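PDB 6K9Z: galactose-1-phosphate uridylyltransferase from Pyrobaculum aerophilum str. IM2, which transfers uridylyl groups as a galactose-1-phosphate uridylyltransferase, probably exchanging UMP between UDP-glucose and hexose 1-phosphate, and binds zinc. Local coordinates for the interface of chains A and B. Residues are numbered along the deposited sequence; one frame, centred on the assembly and turned at random. Chains: chain A/B, Galactose-1-phosphate uridylyltransferase.

The interface of chains A and B. Residues chain A 4-5, 13, 63, 65, 70; chain B 196-197, 298-299.
This patch belongs to the two-fold interface of the deposited dimer, which may or may not be the biological one; its twin recurs with the chains exchanged. The centre of the patch is about 26 Å from A:Phe140, the substituted residue at the expected site of the catalytic histidine.

Polar contacts centre on A:Arg4, in strand 2-5. Its side chain runs extended from CG to NE and meets B:Glu299 tip to tip, near the start of helix 298-311. NH1 of A:Arg4 donates to carboxylate OE2 of B:Glu299 at 2.9 Å, a hydrogen bond and salt bridge. NH2 of A:Arg4 donates a hydrogen bond to OE1 of B:Glu299, also 2.9 Å. Both oxygens use syn lone pairs, although the two planes are twisted by 33°. NH1 of A:Arg4 makes another hydrogen bond, 3.0 Å to the backbone O of B:Phe196, so three bonds fix the guanidinium rotation.

The guanidinium is also sandwiched. One face lies over the B:Phe196 ring, nearly parallel at 16°, with NH1 of A:Arg4 3.6 Å from the centroid in a cation-pi contact. The other face meets CD of B:Pro298. An alanine in place of A:Arg4 would remove the end-on grip and the ring cover, and would probably loosen this part of the interface.

Apolar contacts add to the packing around the ring. CB of A:Glu65 packs against CE1, and its side chain slides past in the opposite direction. At the ring edge, methyl CG2 of A:Val70 touches CZ of B:Phe196 at 3.5 Å.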
ATOM      1  N   ARG A   4     -11.539   8.663  10.078  1.00 18.70           N
ATOM      2  CA  ARG A   4     -12.630   7.775   9.631  1.00 18.61           C
ATOM      3  C   ARG A   4     -12.141   6.340   9.589  1.00 19.10           C
ATOM      4  O   ARG A   4     -10.932   6.092   9.445  1.00 19.15           O
ATOM      5  CB  ARG A   4     -13.190   8.279   8.291  1.00 18.39           C
ATOM      6  CG  ARG A   4     -13.620   9.732   8.286  1.00 19.58           C
ATOM      7  CD  ARG A   4     -14.305  10.084   6.993  1.00 20.20           C
ATOM      8  NE  ARG A   4     -14.719  11.447   6.993  1.00 21.89           N
ATOM      9  CZ  ARG A   4     -15.488  12.006   6.075  1.00 23.65           C
ATOM     10  NH1 ARG A   4     -15.979  11.283   5.075  1.00 23.65           N
ATOM     11  NH2 ARG A   4     -15.792  13.284   6.167  1.00 25.45           N
ATOM     12  N   LYS A   5     -13.063   5.382   9.702  1.00 20.48           N
ATOM     13  CA  LYS A   5     -12.694   3.954   9.681  1.00 21.17           C
ATOM     14  C   LYS A   5     -13.421   3.260   8.535  1.00 19.91           C
ATOM     15  O   LYS A   5     -14.618   3.464   8.348  1.00 19.53           O
ATOM     16  CB  LYS A   5     -12.968   3.314  11.034  1.00 24.15           C
ATOM     17  CG  LYS A   5     -12.550   1.886  11.155  1.00 26.23           C
ATOM     18  CD  LYS A   5     -12.745   1.453  12.576  1.00 30.06           C
ATOM     19  CE  LYS A   5     -12.673  -0.032  12.751  1.00 33.47           C
ATOM     20  NZ  LYS A   5     -12.672  -0.348  14.190  1.00 37.16           N
ATOM     21  N   ILE A  13      -8.544   6.451   8.112  1.00 18.47           N
ATOM     22  CA  ILE A  13      -8.186   7.578   7.233  1.00 17.89           C
ATOM     23  C   ILE A  13      -8.142   8.845   8.100  1.00 19.01           C
ATOM     24  O   ILE A  13      -9.181   9.218   8.699  1.00 18.17           O
ATOM     25  CB  ILE A  13      -9.164   7.709   6.048  1.00 18.08           C
ATOM     26  CG1 ILE A  13      -9.376   6.341   5.366  1.00 18.15           C
ATOM     27  CG2 ILE A  13      -8.683   8.751   5.058  1.00 18.28           C
ATOM     28  CD1 ILE A  13     -10.522   5.522   5.934  1.00 18.37           C
ATOM     29  N   THR A  63     -16.906  14.498  12.060  1.00 36.37           N
ATOM     30  CA  THR A  63     -18.056  14.329  11.122  1.00 38.89           C
ATOM     31  C   THR A  63     -18.682  12.951  11.350  1.00 40.32           C
ATOM     32  O   THR A  63     -17.989  11.986  11.057  1.00 44.83           O
ATOM     33  CB  THR A  63     -17.606  14.504   9.670  1.00 39.71           C
ATOM     34  OG1 THR A  63     -16.737  15.643   9.618  1.00 40.35           O
ATOM     35  CG2 THR A  63     -18.759  14.677   8.701  1.00 42.12           C
ATOM     36  N   GLU A  65     -21.588   9.974  10.516  1.00 42.58           N
ATOM     37  CA  GLU A  65     -22.542   9.360   9.551  1.00 43.89           C
ATOM     38  C   GLU A  65     -23.046   8.066  10.204  1.00 44.72           C
ATOM     39  O   GLU A  65     -22.232   7.377  10.838  1.00 43.26           O
ATOM     40  CB  GLU A  65     -21.960   9.228   8.141  1.00 43.67           C
ATOM     41  CG  GLU A  65     -22.956   9.623   7.065  1.00 46.11           C
ATOM     42  CD  GLU A  65     -22.402   9.865   5.670  1.00 46.80           C
ATOM     43  OE1 GLU A  65     -21.772  10.913   5.461  1.00 45.98           O
ATOM     44  OE2 GLU A  65     -22.621   9.010   4.793  1.00 48.49           O
ATOM     45  N   VAL A  70     -16.342   7.170  13.481  1.00 27.28           N
ATOM     46  CA  VAL A  70     -15.404   8.317  13.330  1.00 26.59           C
ATOM     47  C   VAL A  70     -14.839   8.617  14.721  1.00 27.01           C
ATOM     48  O   VAL A  70     -15.597   8.515  15.698  1.00 27.78           O
ATOM     49  CB  VAL A  70     -16.085   9.538  12.689  1.00 27.99           C
ATOM     50  CG1 VAL A  70     -15.105  10.680  12.486  1.00 28.70           C
ATOM     51  CG2 VAL A  70     -16.735   9.162  11.369  1.00 27.63           C
TER
ATOM     52  N   PHE B 196     -17.562   7.071   2.076  1.00 16.12           N
ATOM     53  CA  PHE B 196     -17.282   7.860   3.291  1.00 17.06           C
ATOM     54  C   PHE B 196     -15.837   7.592   3.725  1.00 16.53           C
ATOM     55  O   PHE B 196     -15.206   8.492   4.275  1.00 16.93           O
ATOM     56  CB  PHE B 196     -18.271   7.456   4.385  1.00 18.61           C
ATOM     57  CG  PHE B 196     -18.106   8.205   5.680  1.00 19.81           C
ATOM     58  CD1 PHE B 196     -18.664   9.458   5.865  1.00 21.67           C
ATOM     59  CD2 PHE B 196     -17.355   7.654   6.701  1.00 20.95           C
ATOM     60  CE1 PHE B 196     -18.494  10.142   7.069  1.00 22.47           C
ATOM     61  CE2 PHE B 196     -17.195   8.333   7.896  1.00 21.50           C
ATOM     62  CZ  PHE B 196     -17.786   9.555   8.076  1.00 22.90           C
ATOM     63  N   TYR B 197     -15.422   6.336   3.569  1.00 16.36           N
ATOM     64  CA  TYR B 197     -14.100   5.781   3.981  1.00 16.21           C
ATOM     65  C   TYR B 197     -13.107   5.798   2.817  1.00 16.06           C
ATOM     66  O   TYR B 197     -12.128   4.968   2.824  1.00 15.44           O
ATOM     67  CB  TYR B 197     -14.287   4.364   4.538  1.00 17.03           C
ATOM     68  CG  TYR B 197     -15.211   3.512   3.707  1.00 16.56           C
ATOM     69  CD1 TYR B 197     -16.581   3.603   3.867  1.00 17.93           C
ATOM     70  CD2 TYR B 197     -14.735   2.660   2.733  1.00 16.23           C
ATOM     71  CE1 TYR B 197     -17.468   2.847   3.105  1.00 17.41           C
ATOM     72  CE2 TYR B 197     -15.599   1.947   1.918  1.00 16.12           C
ATOM     73  CZ  TYR B 197     -16.971   1.988   2.145  1.00 16.87           C
ATOM     74  OH  TYR B 197     -17.830   1.329   1.313  1.00 17.24           O
ATOM     75  N   PRO B 298     -13.990  13.631   1.554  1.00 24.73           N
ATOM     76  CA  PRO B 298     -14.706  12.844   0.537  1.00 24.31           C
ATOM     77  C   PRO B 298     -15.937  13.570  -0.050  1.00 24.68           C
ATOM     78  O   PRO B 298     -16.350  13.393  -1.202  1.00 25.46           O
ATOM     79  CB  PRO B 298     -15.106  11.570   1.282  1.00 23.94           C
ATOM     80  CG  PRO B 298     -13.935  11.370   2.270  1.00 24.11           C
ATOM     81  CD  PRO B 298     -13.638  12.785   2.726  1.00 25.95           C
ATOM     82  N   GLU B 299     -16.580  14.346   0.802  1.00 25.21           N
ATOM     83  CA  GLU B 299     -17.801  15.060   0.381  1.00 25.92           C
ATOM     84  C   GLU B 299     -17.383  16.120  -0.697  1.00 27.22           C
ATOM     85  O   GLU B 299     -18.164  16.344  -1.660  1.00 28.82           O
ATOM     86  CB  GLU B 299     -18.515  15.627   1.611  1.00 27.29           C
ATOM     87  CG  GLU B 299     -19.032  14.547   2.564  1.00 26.91           C
ATOM     88  CD  GLU B 299     -17.943  13.856   3.406  1.00 25.95           C
ATOM     89  OE1 GLU B 299     -16.990  14.561   3.848  1.00 25.73           O
ATOM     90  OE2 GLU B 299     -18.051  12.621   3.571  1.00 25.28           O
TER